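In2-1 family protein, glutathione transferase lambda3 (PDB 4PQI) binds glutathione and, as a lambda-class plant glutathione transferase, probably acts as a monomeric thiol transferase. Local coordinates at residues G31-Y36 and D58-V63; A44-I49 and D179-P184; P85-N90 and I101-S106. All coordinates share one frame; numbering follows the deposited sequence.

Contact 1: G31-Y36 and D58-V63; sequences GTTKLY and DEIKLV. With CA (calcium ion), chain E.
Val-63 and Tyr-36 stand flank to flank on one face of the sheet, both projecting in the same sense. With CG1 of Val-63 anti to the backbone N (chi1 -176°), that methyl rests 3.7 Å from Tyr-36 CD1, while CG2 lies over one face of the ring and meets CB and CD of Lys-34. The tyrosine hydroxyl is held by Glu-88, which also pairs with the ammonium of Lys-34, itself hydrogen-bonded to Pro-27 O. On the other face, Leu-35 and Leu-62 run alongside each other and touch at their CD2 methyls, 3.8 Å apart; Leu-35 CB also meets Ile-60 CG2 at 3.7 Å. Helix 42-54 roofs this face, with Val-47 on Leu-35 and Trp-48 on Leu-62. Between the two faces, backbone bonds run from Lys-61 N to Thr-33 O (2.9 Å), from Leu-35 N to Lys-61 O (2.7 Å) and from Val-63 N to Leu-35 O (2.9 Å). At the start of the pairing a water bridges Thr-33 N and Glu-59 O, and the Glu-59 carboxylate chelates a calcium ion through both oxygens. Parallel strands joined through helix 42-54 form the beta-alpha-beta unit that opens the thioredoxin-like domain of glutathione transferases.

Contact 2: A44-I49 and D179-P184; sequences AQRVWI and DIAYIP
The side chain of Arg-46 leaves its helix with CG anti to the carbonyl carbon (chi1 -73°) and runs extended from CG to NE, which carries the guanidinium across to the backbone of Ala-181. There NE donates to Ala-181 O at 2.8 Å, with an N-H...O angle of 161°. The oxygen receives it on a lone pair, in the carbonyl plane, and itself lies close to the plane of the guanidinium; a second, weak bond reaches Ala-181 O from Arg-46 NH2 at 3.2 Å. Pro-184 has no N-H to give to Ile-180 O, and helix 179-184 is kinked there. The other end of the guanidinium, NH1, bonds to Ser-97 of the glutathione pocket, so Arg-46, itself in the second shell, ties that pocket residue to the opposing helix. An alanine in place of Arg-46 would probably leave the Ala-181 carbonyl and the Ser-97 hydroxyl without their shared donor and open a gap beside Pro-184. Gln-45 crosses the proline ring, its OE1 lying 3.2 Å from Pro-184 CB while accepting a hydrogen bond from Arg-188. Further along, Ile-49 and Ile-180 pass each other head to tail, CG2 to CG1 at 4.1 Å, and Ile-49 CD1 meets Ile-183 CG2 at 3.9 Å, these two side chains nearly perpendicular. Ile-180 CG2 also presses on Arg-46 O at 3.3 Å. The helix segments cross at 134° with their axes 8.5 Å apart, and every touching residue is buried. Such packing of the first helix of the thioredoxin-like domain on a helix of the all-helical domain is part of the interface between the two domains of the glutathione transferase fold.

Contact 3: P85-N90 and I101-S106; sequences PSLEHN and IKYLES
Strand 86-89 of the thioredoxin-like sheet packs here against helix 97-107, the last helix of the N-terminal domain, with Tyr-103 spanning the gap between them. Its CG is anti to the backbone N (chi1 -179°), which sends the ring out to the strand, where Leu-87 CD2 comes to its edge, near the ring plane, 4.0 Å from CD2 of Tyr-103. Leu-87 stands almost square to the tyrosine side chain, and the same leucine methyl reaches Leu-104 CD2 at 4.4 Å. This strand and helix are joined through strand 92-95, within the beta-beta-alpha half of the domain; at the start of the strand, Pro-85, which follows a cis peptide bond, belongs to the glutathione pocket, as is usual for this fold. Towards the surface, the phenol oxygen of Tyr-103 meets the imidazole edge of His-89 in its plane, OH to CD2 at 3.1 Å. The two rings meet rim to rim, their planes at 64°. ND1 of His-89 is hydrogen-bonded to Thr-33 OG1. Two waters extend the polar end of the contact: one bridges Tyr-103 OH (2.6 Å) and His-89 O, the other lies 3.0 Å from Asn-90 ND2 and 3.3 Å from Tyr-103 OH.

From the N terminus, strand 33-37 leads into helix 42-54 and back to strand 60-64, where contact 1 closes the first loop. Helix 42-54, inside that loop, supplies the first half of contact 2, whose partner follows some 130 residues later, so contacts 1 and 2 cross along the chain. Contact 3 comes after contact 1 and closes a short loop, holding strand 92-95 and the start of helix 97-107, nested inside the long one of contact 2. Contacts 1 and 3 share the sheet, with strand 86-89 beside 33-37 and Tyr-36 N bonded to Ser-86 O. Val-47 ties helix 42-54 to the sheet and helix 97-107, and contact 2 ties it to the helical domain.

Contact 1: G31-Y36 and D58-V63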
loop_
_atom_site.group_PDB
_atom_site.type_symbol
_atom_site.label_atom_id
_atom_site.label_comp_id
_atom_site.label_asym_id
_atom_site.label_seq_id
_atom_site.Cartn_x
_atom_site.Cartn_y
_atom_site.Cartn_z
ATOM N N GLY A 31 17.315 13.398 -14.238
ATOM C CA GLY A 31 17.950 13.371 -12.933
ATOM C C GLY A 31 16.991 13.553 -11.770
ATOM O O GLY A 31 17.388 13.448 -10.609
ATOM N N THR A 32 15.731 13.844 -12.078
ATOM C CA THR A 32 14.707 13.984 -11.055
ATOM C C THR A 32 14.040 12.649 -10.828
ATOM O O THR A 32 13.632 11.973 -11.784
ATOM C CB THR A 32 13.606 14.979 -11.477
ATOM O OG1 THR A 32 14.170 16.281 -11.653
ATOM C CG2 THR A 32 12.522 15.044 -10.415
ATOM N N THR A 33 13.927 12.269 -9.558
ATOM C CA THR A 33 13.315 11.000 -9.170
ATOM C C THR A 33 11.777 11.056 -9.193
ATOM O O THR A 33 11.172 11.950 -8.605
ATOM C CB THR A 33 13.824 10.578 -7.788
ATOM O OG1 THR A 33 15.240 10.348 -7.862
ATOM C CG2 THR A 33 13.120 9.323 -7.305
ATOM N N LYS A 34 11.148 10.103 -9.877
ATOM C CA LYS A 34 9.706 10.169 -10.090
ATOM C C LYS A 34 9.012 8.845 -9.783
ATOM O O LYS A 34 9.500 7.779 -10.148
ATOM C CB LYS A 34 9.390 10.587 -11.539
ATOM C CG LYS A 34 10.135 11.840 -12.024
ATOM C CD LYS A 34 9.580 12.340 -13.356
ATOM C CE LYS A 34 10.501 13.404 -13.962
ATOM N NZ LYS A 34 11.856 12.850 -14.243
ATOM N N LEU A 35 7.869 8.929 -9.113
ATOM C CA LEU A 35 7.000 7.771 -8.891
ATOM C C LEU A 35 5.753 7.858 -9.774
ATOM O O LEU A 35 4.865 8.677 -9.515
ATOM C CB LEU A 35 6.580 7.729 -7.419
ATOM C CG LEU A 35 5.651 6.576 -7.031
ATOM C CD1 LEU A 35 6.361 5.228 -7.236
ATOM C CD2 LEU A 35 5.194 6.737 -5.586
ATOM N N TYR A 36 5.701 7.033 -10.822
ATOM C CA TYR A 36 4.538 6.961 -11.712
ATOM C C TYR A 36 3.480 6.154 -10.978
ATOM O O TYR A 36 3.754 5.049 -10.498
ATOM C CB TYR A 36 4.915 6.294 -13.047
ATOM C CG TYR A 36 5.917 7.118 -13.826
ATOM C CD1 TYR A 36 5.495 8.099 -14.717
ATOM C CD2 TYR A 36 7.277 6.965 -13.619
ATOM C CE1 TYR A 36 6.418 8.889 -15.411
ATOM C CE2 TYR A 36 8.207 7.746 -14.302
ATOM C CZ TYR A 36 7.770 8.707 -15.195
ATOM O OH TYR A 36 8.691 9.481 -15.871
ATOM N N ASP A 58 9.751 15.573 -1.133
ATOM C CA ASP A 58 10.409 16.469 -2.071
ATOM C C ASP A 58 11.338 15.716 -3.011
ATOM O O ASP A 58 11.475 16.089 -4.175
ATOM C CB ASP A 58 11.179 17.580 -1.358
ATOM C CG ASP A 58 11.500 18.731 -2.289
ATOM O OD1 ASP A 58 10.621 19.605 -2.470
ATOM O OD2 ASP A 58 12.611 18.751 -2.865
ATOM N N GLU A 59 11.976 14.667 -2.495
ATOM C CA GLU A 59 12.890 13.832 -3.278
ATOM C C GLU A 59 12.199 13.058 -4.404
ATOM O O GLU A 59 12.725 12.948 -5.520
ATOM C CB GLU A 59 13.616 12.834 -2.361
ATOM C CG GLU A 59 14.648 13.449 -1.423
ATOM C CD GLU A 59 14.031 14.070 -0.178
ATOM O OE1 GLU A 59 12.792 13.997 -0.022
ATOM O OE2 GLU A 59 14.792 14.621 0.648
ATOM N N ILE A 60 11.021 12.525 -4.103
ATOM C CA ILE A 60 10.299 11.653 -5.025
ATOM C C ILE A 60 9.043 12.326 -5.561
ATOM O O ILE A 60 8.012 12.369 -4.888
ATOM C CB ILE A 60 9.904 10.335 -4.330
ATOM C CG1 ILE A 60 11.145 9.619 -3.780
ATOM C CG2 ILE A 60 9.089 9.423 -5.282
ATOM C CD1 ILE A 60 10.820 8.420 -2.876
ATOM N N LYS A 61 9.132 12.836 -6.784
ATOM C CA LYS A 61 8.011 13.521 -7.406
ATOM C C LYS A 61 6.923 12.516 -7.782
ATOM O O LYS A 61 7.217 11.451 -8.324
ATOM C CB LYS A 61 8.480 14.278 -8.647
ATOM C CG LYS A 61 9.577 15.313 -8.392
ATOM C CD LYS A 61 9.172 16.297 -7.298
ATOM C CE LYS A 61 10.203 17.405 -7.092
ATOM N NZ LYS A 61 9.844 18.247 -5.902
ATOM N N LEU A 62 5.662 12.836 -7.490
ATOM C CA LEU A 62 4.559 12.008 -7.992
ATOM C C LEU A 62 4.173 12.366 -9.445
ATOM O O LEU A 62 4.091 13.538 -9.815
ATOM C CB LEU A 62 3.331 12.150 -7.098
ATOM C CG LEU A 62 3.518 11.795 -5.630
ATOM C CD1 LEU A 62 2.218 12.000 -4.863
ATOM C CD2 LEU A 62 4.007 10.363 -5.502
ATOM N N VAL A 63 3.945 11.345 -10.256
ATOM C CA VAL A 63 3.356 11.516 -11.580
ATOM C C VAL A 63 2.110 10.642 -11.603
ATOM O O VAL A 63 2.192 9.461 -11.934
ATOM C CB VAL A 63 4.324 11.049 -12.686
ATOM C CG1 VAL A 63 3.734 11.324 -14.069
ATOM C CG2 VAL A 63 5.679 11.735 -12.534
HETATM CA CA CA E . 13.035 14.989 2.292
HETATM O O HOH W 1 14.215 14.074 -7.380
HETATM O O HOH W 2 10.974 15.774 1.611
HETATM O O HOH W 3 13.557 17.402 1.309
HETATM O O HOH W 4 12.879 15.839 4.638
HETATM O O HOH W 5 14.877 13.579 3.243
#

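Contact 2: A44-I49 and D179-P184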
loop_
_atom_site.group_PDB
_atom_site.type_symbol
_atom_site.label_atom_id
_atom_site.label_comp_id
_atom_site.label_asym_id
_atom_site.label_seq_id
_atom_site.Cartn_x
_atom_site.Cartn_y
_atom_site.Cartn_z
ATOM N N ALA A 44 0.319 0.929 -5.619
ATOM C CA ALA A 44 1.019 2.209 -5.579
ATOM C C ALA A 44 0.919 2.873 -4.198
ATOM O O ALA A 44 1.865 3.511 -3.735
ATOM C CB ALA A 44 0.471 3.140 -6.658
ATOM N N GLN A 45 -0.229 2.724 -3.541
ATOM C CA GLN A 45 -0.393 3.308 -2.219
ATOM C C GLN A 45 0.691 2.835 -1.260
ATOM O O GLN A 45 1.175 3.626 -0.457
ATOM C CB GLN A 45 -1.768 3.000 -1.641
ATOM C CG GLN A 45 -2.058 3.763 -0.356
ATOM C CD GLN A 45 -3.429 3.466 0.181
ATOM O OE1 GLN A 45 -4.135 2.598 -0.347
ATOM N NE2 GLN A 45 -3.839 4.200 1.216
ATOM N N ARG A 46 1.072 1.560 -1.356
ATOM C CA ARG A 46 2.193 1.040 -0.572
ATOM C C ARG A 46 3.406 1.959 -0.696
ATOM O O ARG A 46 3.988 2.362 0.293
ATOM C CB ARG A 46 2.579 -0.360 -1.031
ATOM C CG ARG A 46 1.624 -1.473 -0.645
ATOM C CD ARG A 46 1.929 -2.719 -1.471
ATOM N NE ARG A 46 1.237 -3.922 -0.989
ATOM C CZ ARG A 46 1.244 -5.092 -1.624
ATOM N NH1 ARG A 46 1.882 -5.222 -2.787
ATOM N NH2 ARG A 46 0.598 -6.132 -1.114
ATOM N N VAL A 47 3.781 2.300 -1.925
ATOM C CA VAL A 47 4.994 3.083 -2.117
ATOM C C VAL A 47 4.766 4.513 -1.646
ATOM O O VAL A 47 5.656 5.140 -1.044
ATOM C CB VAL A 47 5.449 3.064 -3.582
ATOM C CG1 VAL A 47 6.816 3.710 -3.708
ATOM C CG2 VAL A 47 5.481 1.626 -4.103
ATOM N N TRP A 48 3.562 5.017 -1.892
ATOM C CA TRP A 48 3.172 6.352 -1.447
ATOM C C TRP A 48 3.355 6.558 0.070
ATOM O O TRP A 48 3.969 7.528 0.503
ATOM C CB TRP A 48 1.727 6.597 -1.861
ATOM C CG TRP A 48 1.243 8.002 -1.725
ATOM C CD1 TRP A 48 1.942 9.087 -1.265
ATOM C CD2 TRP A 48 -0.067 8.476 -2.046
ATOM N NE1 TRP A 48 1.144 10.202 -1.288
ATOM C CE2 TRP A 48 -0.093 9.853 -1.765
ATOM C CE3 TRP A 48 -1.223 7.864 -2.545
ATOM C CZ2 TRP A 48 -1.234 10.633 -1.968
ATOM C CZ3 TRP A 48 -2.345 8.638 -2.749
ATOM C CH2 TRP A 48 -2.348 10.002 -2.456
ATOM N N ILE A 49 2.809 5.640 0.867
ATOM C CA ILE A 49 2.948 5.694 2.314
ATOM C C ILE A 49 4.417 5.652 2.741
ATOM O O ILE A 49 4.828 6.400 3.631
ATOM C CB ILE A 49 2.220 4.505 2.982
ATOM C CG1 ILE A 49 0.748 4.482 2.555
ATOM C CG2 ILE A 49 2.378 4.559 4.511
ATOM C CD1 ILE A 49 0.059 3.122 2.793
ATOM N N ASP A 179 3.299 -3.749 7.716
ATOM C CA ASP A 179 2.063 -2.992 7.904
ATOM C C ASP A 179 1.674 -2.252 6.624
ATOM O O ASP A 179 0.534 -2.316 6.185
ATOM C CB ASP A 179 2.210 -2.001 9.064
ATOM C CG ASP A 179 2.730 -2.673 10.328
ATOM O OD1 ASP A 179 2.012 -3.549 10.857
ATOM O OD2 ASP A 179 3.848 -2.333 10.784
ATOM N N ILE A 180 2.647 -1.578 6.028
ATOM C CA ILE A 180 2.435 -0.800 4.807
ATOM C C ILE A 180 1.975 -1.674 3.639
ATOM O O ILE A 180 1.117 -1.270 2.850
ATOM C CB ILE A 180 3.727 -0.020 4.439
ATOM C CG1 ILE A 180 4.033 0.982 5.551
ATOM C CG2 ILE A 180 3.620 0.626 3.037
ATOM C CD1 ILE A 180 5.355 1.710 5.451
ATOM N N ALA A 181 2.547 -2.869 3.527
ATOM C CA ALA A 181 2.187 -3.798 2.456
ATOM C C ALA A 181 0.710 -4.204 2.521
ATOM O O ALA A 181 0.034 -4.299 1.484
ATOM C CB ALA A 181 3.092 -5.049 2.501
ATOM N N TYR A 182 0.206 -4.418 3.738
ATOM C CA TYR A 182 -1.158 -4.914 3.928
ATOM C C TYR A 182 -2.274 -3.868 4.000
ATOM O O TYR A 182 -3.396 -4.102 3.515
ATOM C CB TYR A 182 -1.220 -5.818 5.165
ATOM C CG TYR A 182 -0.680 -7.188 4.866
ATOM C CD1 TYR A 182 -1.478 -8.139 4.260
ATOM C CD2 TYR A 182 0.643 -7.517 5.145
ATOM C CE1 TYR A 182 -0.990 -9.385 3.962
ATOM C CE2 TYR A 182 1.144 -8.768 4.844
ATOM C CZ TYR A 182 0.316 -9.695 4.252
ATOM O OH TYR A 182 0.780 -10.946 3.938
ATOM N N ILE A 183 -1.983 -2.739 4.629
ATOM C CA ILE A 183 -3.033 -1.763 4.918
ATOM C C ILE A 183 -3.857 -1.272 3.712
ATOM O O ILE A 183 -5.061 -1.091 3.851
ATOM C CB ILE A 183 -2.541 -0.570 5.830
ATOM C CG1 ILE A 183 -3.727 0.218 6.393
ATOM C CG2 ILE A 183 -1.646 0.401 5.068
ATOM C CD1 ILE A 183 -4.662 -0.572 7.282
ATOM N N PRO A 184 -3.237 -1.072 2.522
ATOM C CA PRO A 184 -4.117 -0.584 1.447
ATOM C C PRO A 184 -5.213 -1.580 1.077
ATOM O O PRO A 184 -6.318 -1.192 0.662
ATOM C CB PRO A 184 -3.161 -0.416 0.255
ATOM C CG PRO A 184 -1.808 -0.255 0.873
ATOM C CD PRO A 184 -1.839 -1.171 2.063
#

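Contact 3: P85-N90 and I101-S106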
loop_
_atom_site.group_PDB
_atom_site.type_symbol
_atom_site.label_atom_id
_atom_site.label_comp_id
_atom_site.label_asym_id
_atom_site.label_seq_id
_atom_site.Cartn_x
_atom_site.Cartn_y
_atom_site.Cartn_z
ATOM N N PRO A 85 2.727 0.880 -9.414
ATOM C CA PRO A 85 3.752 1.930 -9.512
ATOM C C PRO A 85 5.016 1.544 -10.282
ATOM O O PRO A 85 5.365 0.372 -10.390
ATOM C CB PRO A 85 4.124 2.175 -8.058
ATOM C CG PRO A 85 3.910 0.827 -7.390
ATOM C CD PRO A 85 2.714 0.232 -8.082
ATOM N N SER A 86 5.720 2.554 -10.780
ATOM C CA SER A 86 7.093 2.366 -11.198
ATOM C C SER A 86 7.889 3.564 -10.689
ATOM O O SER A 86 7.362 4.657 -10.528
ATOM C CB SER A 86 7.213 2.200 -12.726
ATOM O OG SER A 86 6.794 3.385 -13.392
ATOM N N LEU A 87 9.155 3.341 -10.397
ATOM C CA LEU A 87 9.977 4.400 -9.860
ATOM C C LEU A 87 11.124 4.706 -10.812
ATOM O O LEU A 87 11.856 3.800 -11.225
ATOM C CB LEU A 87 10.545 3.988 -8.513
ATOM C CG LEU A 87 11.370 5.055 -7.793
ATOM C CD1 LEU A 87 10.444 6.045 -7.098
ATOM C CD2 LEU A 87 12.276 4.360 -6.792
ATOM N N GLU A 88 11.270 5.988 -11.133
ATOM C CA GLU A 88 12.358 6.479 -11.965
ATOM C C GLU A 88 13.468 7.003 -11.077
ATOM O O GLU A 88 13.291 8.022 -10.393
ATOM C CB GLU A 88 11.860 7.619 -12.862
ATOM C CG GLU A 88 12.967 8.269 -13.708
ATOM C CD GLU A 88 12.455 9.404 -14.560
ATOM O OE1 GLU A 88 11.220 9.461 -14.761
ATOM O OE2 GLU A 88 13.283 10.235 -15.027
ATOM N N HIS A 89 14.614 6.324 -11.090
ATOM C CA HIS A 89 15.717 6.675 -10.190
ATOM C C HIS A 89 17.011 6.029 -10.689
ATOM O O HIS A 89 16.997 4.880 -11.115
ATOM C CB HIS A 89 15.389 6.202 -8.770
ATOM C CG HIS A 89 16.424 6.551 -7.747
ATOM N ND1 HIS A 89 16.706 7.849 -7.375
ATOM C CD2 HIS A 89 17.246 5.763 -7.011
ATOM C CE1 HIS A 89 17.655 7.845 -6.456
ATOM N NE2 HIS A 89 18.002 6.591 -6.217
ATOM N N ASN A 90 18.116 6.772 -10.659
ATOM C CA ASN A 90 19.420 6.236 -11.083
ATOM C C ASN A 90 19.408 5.671 -12.513
ATOM O O ASN A 90 20.029 4.651 -12.784
ATOM C CB ASN A 90 19.933 5.171 -10.110
ATOM C CG ASN A 90 20.470 5.755 -8.811
ATOM O OD1 ASN A 90 20.427 6.963 -8.586
ATOM N ND2 ASN A 90 20.976 4.884 -7.945
ATOM N N ILE A 101 9.133 -0.672 -2.050
ATOM C CA ILE A 101 9.166 -0.230 -0.653
ATOM C C ILE A 101 10.432 -0.737 0.040
ATOM O O ILE A 101 11.019 -0.072 0.908
ATOM C CB ILE A 101 7.876 -0.579 0.126
ATOM C CG1 ILE A 101 7.671 -2.090 0.275
ATOM C CG2 ILE A 101 6.651 0.053 -0.572
ATOM C CD1 ILE A 101 6.422 -2.439 1.096
ATOM N N LYS A 102 10.882 -1.897 -0.396
ATOM C CA LYS A 102 12.153 -2.434 0.098
ATOM C C LYS A 102 13.327 -1.575 -0.329
ATOM O O LYS A 102 14.283 -1.397 0.429
ATOM C CB LYS A 102 12.346 -3.854 -0.406
ATOM C CG LYS A 102 11.708 -4.893 0.484
ATOM C CD LYS A 102 11.482 -6.166 -0.298
ATOM C CE LYS A 102 11.039 -7.299 0.607
ATOM N NZ LYS A 102 10.561 -8.468 -0.200
ATOM N N TYR A 103 13.234 -1.032 -1.538
ATOM C CA TYR A 103 14.313 -0.227 -2.123
ATOM C C TYR A 103 14.412 1.163 -1.479
ATOM O O TYR A 103 15.524 1.669 -1.216
ATOM C CB TYR A 103 14.087 -0.128 -3.630
ATOM C CG TYR A 103 15.125 0.651 -4.413
ATOM C CD1 TYR A 103 16.487 0.386 -4.277
ATOM C CD2 TYR A 103 14.735 1.622 -5.322
ATOM C CE1 TYR A 103 17.429 1.096 -5.021
ATOM C CE2 TYR A 103 15.661 2.317 -6.070
ATOM C CZ TYR A 103 17.002 2.056 -5.916
ATOM O OH TYR A 103 17.916 2.777 -6.667
ATOM N N LEU A 104 13.254 1.781 -1.235
ATOM C CA LEU A 104 13.213 3.018 -0.464
ATOM C C LEU A 104 13.859 2.792 0.899
ATOM O O LEU A 104 14.697 3.586 1.321
ATOM C CB LEU A 104 11.784 3.540 -0.310
ATOM C CG LEU A 104 11.097 4.042 -1.594
ATOM C CD1 LEU A 104 9.861 4.918 -1.284
ATOM C CD2 LEU A 104 12.096 4.793 -2.461
ATOM N N GLU A 105 13.480 1.709 1.576
ATOM C CA GLU A 105 14.057 1.397 2.891
ATOM C C GLU A 105 15.567 1.087 2.897
ATOM O O GLU A 105 16.269 1.442 3.850
ATOM C CB GLU A 105 13.262 0.288 3.595
ATOM C CG GLU A 105 13.893 -0.263 4.901
ATOM C CD GLU A 105 13.929 0.747 6.069
ATOM O OE1 GLU A 105 13.215 1.780 6.015
ATOM O OE2 GLU A 105 14.665 0.486 7.053
ATOM N N SER A 106 16.073 0.423 1.861
ATOM C CA SER A 106 17.491 0.045 1.847
ATOM C C SER A 106 18.428 1.150 1.331
ATOM O O SER A 106 19.611 1.193 1.693
ATOM C CB SER A 106 17.705 -1.225 1.018
ATOM O OG SER A 106 17.335 -0.995 -0.333
HETATM O O HOH W 6 17.134 2.621 -9.194
HETATM O O HOH W 7 20.567 1.943 -8.425
#